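Local coordinates for protein CRISPR system Cmr subunit Cmr1-1 (Pyrococcus furiosus, PDB 4W8Z) that binds RNA and, together with Cmr6, caps the type III-B Cmr ribonucleoprotein complex, which targets invading nucleic acids in CRISPR immunity, at residues Asn109-Lys113 and Arg114-Thr118. Sequence-based numbering, arbitrary orientation.
Sequences NLLGK and RGTIT
A Schellman motif ends helix 106-113, and across it Leu111 of the last turn meets Thr116 and Ile117 of the loop leading to strand 119-120, within the RAMP superfamily region of this RNA-binding protein. Gly115 takes a positive phi (73°), which residues with a side chain adopt less readily, and the chain turns out of the helix there. The last helical bond, Arg114 N to Leu110 O (3.1 Å), is followed by the two bonds of the motif. Thr116 N reaches back to Leu111 O at 2.9 Å, lying in the plane of that carbonyl, and Gly115 N approaches Gly112 O (3.1 Å) from well above the carbonyl plane. The turn lays apolar groups against the helix end: Leu111 CB meets Ile117 CD1 at 4.0 Å, and both side chains are buried, backed by Phe157 and Leu23 respectively. With CG1 between its own backbone N and carbonyl carbon (chi1 62°) and the chain extended beyond it, Ile117 carries both CG1 and CD1 to Leu111 CB. The Leu111 side chain also crosses that of Thr116 obliquely, its CD2 methyl 3.7 Å from Thr116 CB. The Arg114 chain, bent at chi3, brings its guanidinium edge-on to Leu111, whose CD2 lies near the plane of the group, 3.9 Å from Arg114 NH2.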
ATOM      1  N   ASN A 109      17.993  -7.051   0.546  1.00 76.02           N
ATOM      2  CA  ASN A 109      19.335  -7.350   1.020  1.00 80.70           C
ATOM      3  C   ASN A 109      20.007  -8.430   0.172  1.00 83.55           C
ATOM      4  O   ASN A 109      21.215  -8.387  -0.064  1.00 87.31           O
ATOM      5  CB  ASN A 109      19.277  -7.779   2.487  1.00 87.40           C
ATOM      6  CG  ASN A 109      20.638  -7.809   3.144  1.00 91.53           C
ATOM      7  OD1 ASN A 109      21.617  -7.305   2.596  1.00 97.74           O
ATOM      8  ND2 ASN A 109      20.706  -8.395   4.334  1.00100.56           N
ATOM      9  N   LEU A 110      19.213  -9.389  -0.296  1.00 82.29           N
ATOM     10  CA  LEU A 110      19.732 -10.493  -1.091  1.00 81.19           C
ATOM     11  C   LEU A 110      20.084 -10.040  -2.504  1.00 84.76           C
ATOM     12  O   LEU A 110      21.123 -10.420  -3.042  1.00 89.72           O
ATOM     13  CB  LEU A 110      18.721 -11.641  -1.140  1.00 78.44           C
ATOM     14  CG  LEU A 110      19.161 -12.877  -1.929  1.00 78.92           C
ATOM     15  CD1 LEU A 110      20.508 -13.372  -1.437  1.00 76.41           C
ATOM     16  CD2 LEU A 110      18.121 -13.973  -1.832  1.00 73.85           C
ATOM     17  N   LEU A 111      19.213  -9.238  -3.105  1.00 79.56           N
ATOM     18  CA  LEU A 111      19.498  -8.650  -4.408  1.00 83.62           C
ATOM     19  C   LEU A 111      20.736  -7.766  -4.325  1.00 91.69           C
ATOM     20  O   LEU A 111      21.535  -7.709  -5.259  1.00 85.28           O
ATOM     21  CB  LEU A 111      18.303  -7.841  -4.912  1.00 89.04           C
ATOM     22  CG  LEU A 111      17.080  -8.641  -5.362  1.00 86.38           C
ATOM     23  CD1 LEU A 111      15.880  -7.731  -5.553  1.00 82.26           C
ATOM     24  CD2 LEU A 111      17.387  -9.404  -6.647  1.00 80.14           C
ATOM     25  N   GLY A 112      20.885  -7.080  -3.194  1.00 91.73           N
ATOM     26  CA  GLY A 112      22.035  -6.228  -2.954  1.00 90.67           C
ATOM     27  C   GLY A 112      23.344  -6.990  -2.990  1.00 94.98           C
ATOM     28  O   GLY A 112      24.275  -6.596  -3.691  1.00100.46           O
ATOM     29  N   LYS A 113      23.415  -8.085  -2.239  1.00 95.91           N
ATOM     30  CA  LYS A 113      24.628  -8.896  -2.175  1.00 97.01           C
ATOM     31  C   LYS A 113      24.955  -9.539  -3.524  1.00101.49           C
ATOM     32  O   LYS A 113      26.119  -9.618  -3.915  1.00 99.06           O
ATOM     33  CB  LYS A 113      24.496  -9.980  -1.105  1.00 95.80           C
ATOM     34  CG  LYS A 113      24.325  -9.456   0.311  1.00 96.92           C
ATOM     35  CD  LYS A 113      24.029 -10.597   1.277  1.00100.60           C
ATOM     36  CE  LYS A 113      23.686 -10.078   2.668  1.00108.72           C
ATOM     37  NZ  LYS A 113      23.195 -11.165   3.563  1.00105.83           N
ATOM     38  N   ARG A 114      23.925  -9.994  -4.232  1.00 97.47           N
ATOM     39  CA  ARG A 114      24.108 -10.606  -5.545  1.00 91.59           C
ATOM     40  C   ARG A 114      24.478  -9.578  -6.614  1.00 88.71           C
ATOM     41  O   ARG A 114      24.770  -9.936  -7.753  1.00 97.21           O
ATOM     42  CB  ARG A 114      22.842 -11.348  -5.978  1.00 92.34           C
ATOM     43  CG  ARG A 114      22.601 -12.682  -5.304  1.00 97.56           C
ATOM     44  CD  ARG A 114      21.733 -13.555  -6.201  1.00109.29           C
ATOM     45  NE  ARG A 114      20.712 -12.765  -6.890  1.00112.98           N
ATOM     46  CZ  ARG A 114      20.048 -13.174  -7.968  1.00110.86           C
ATOM     47  NH1 ARG A 114      20.300 -14.368  -8.491  1.00113.71           N
ATOM     48  NH2 ARG A 114      19.138 -12.388  -8.530  1.00101.54           N
ATOM     49  N   GLY A 115      24.445  -8.300  -6.249  1.00 92.43           N
ATOM     50  CA  GLY A 115      24.780  -7.233  -7.176  1.00 87.52           C
ATOM     51  C   GLY A 115      23.722  -6.972  -8.234  1.00 94.01           C
ATOM     52  O   GLY A 115      23.985  -6.288  -9.221  1.00 91.71           O
ATOM     53  N   THR A 116      22.520  -7.506  -8.032  1.00 96.89           N
ATOM     54  CA  THR A 116      21.432  -7.308  -8.987  1.00 87.66           C
ATOM     55  C   THR A 116      20.910  -5.868  -8.935  1.00 92.44           C
ATOM     56  O   THR A 116      20.412  -5.338  -9.932  1.00 92.46           O
ATOM     57  CB  THR A 116      20.281  -8.300  -8.732  1.00 86.14           C
ATOM     58  OG1 THR A 116      20.795  -9.637  -8.754  1.00 92.21           O
ATOM     59  CG2 THR A 116      19.203  -8.170  -9.797  1.00 85.10           C
ATOM     60  N   ILE A 117      21.031  -5.233  -7.774  1.00 87.39           N
ATOM     61  CA  ILE A 117      20.735  -3.808  -7.660  1.00 91.96           C
ATOM     62  C   ILE A 117      21.896  -3.085  -6.983  1.00 93.96           C
ATOM     63  O   ILE A 117      22.558  -3.638  -6.104  1.00 91.05           O
ATOM     64  CB  ILE A 117      19.428  -3.543  -6.876  1.00 91.07           C
ATOM     65  CG1 ILE A 117      19.530  -4.060  -5.443  1.00 89.33           C
ATOM     66  CG2 ILE A 117      18.236  -4.174  -7.579  1.00 97.20           C
ATOM     67  CD1 ILE A 117      18.254  -3.880  -4.649  1.00 85.60           C
ATOM     68  N   THR A 118      22.144  -1.848  -7.408  1.00 89.55           N
ATOM     69  CA  THR A 118      23.243  -1.061  -6.861  1.00 90.43           C
ATOM     70  C   THR A 118      22.763   0.282  -6.324  1.00 93.51           C
ATOM     71  O   THR A 118      23.376   0.855  -5.421  1.00 90.65           O
ATOM     72  CB  THR A 118      24.342  -0.818  -7.915  1.00 92.22           C
ATOM     73  OG1 THR A 118      23.739  -0.510  -9.178  1.00 97.10           O
ATOM     74  CG2 THR A 118      25.209  -2.054  -8.067  1.00 90.66           C
TER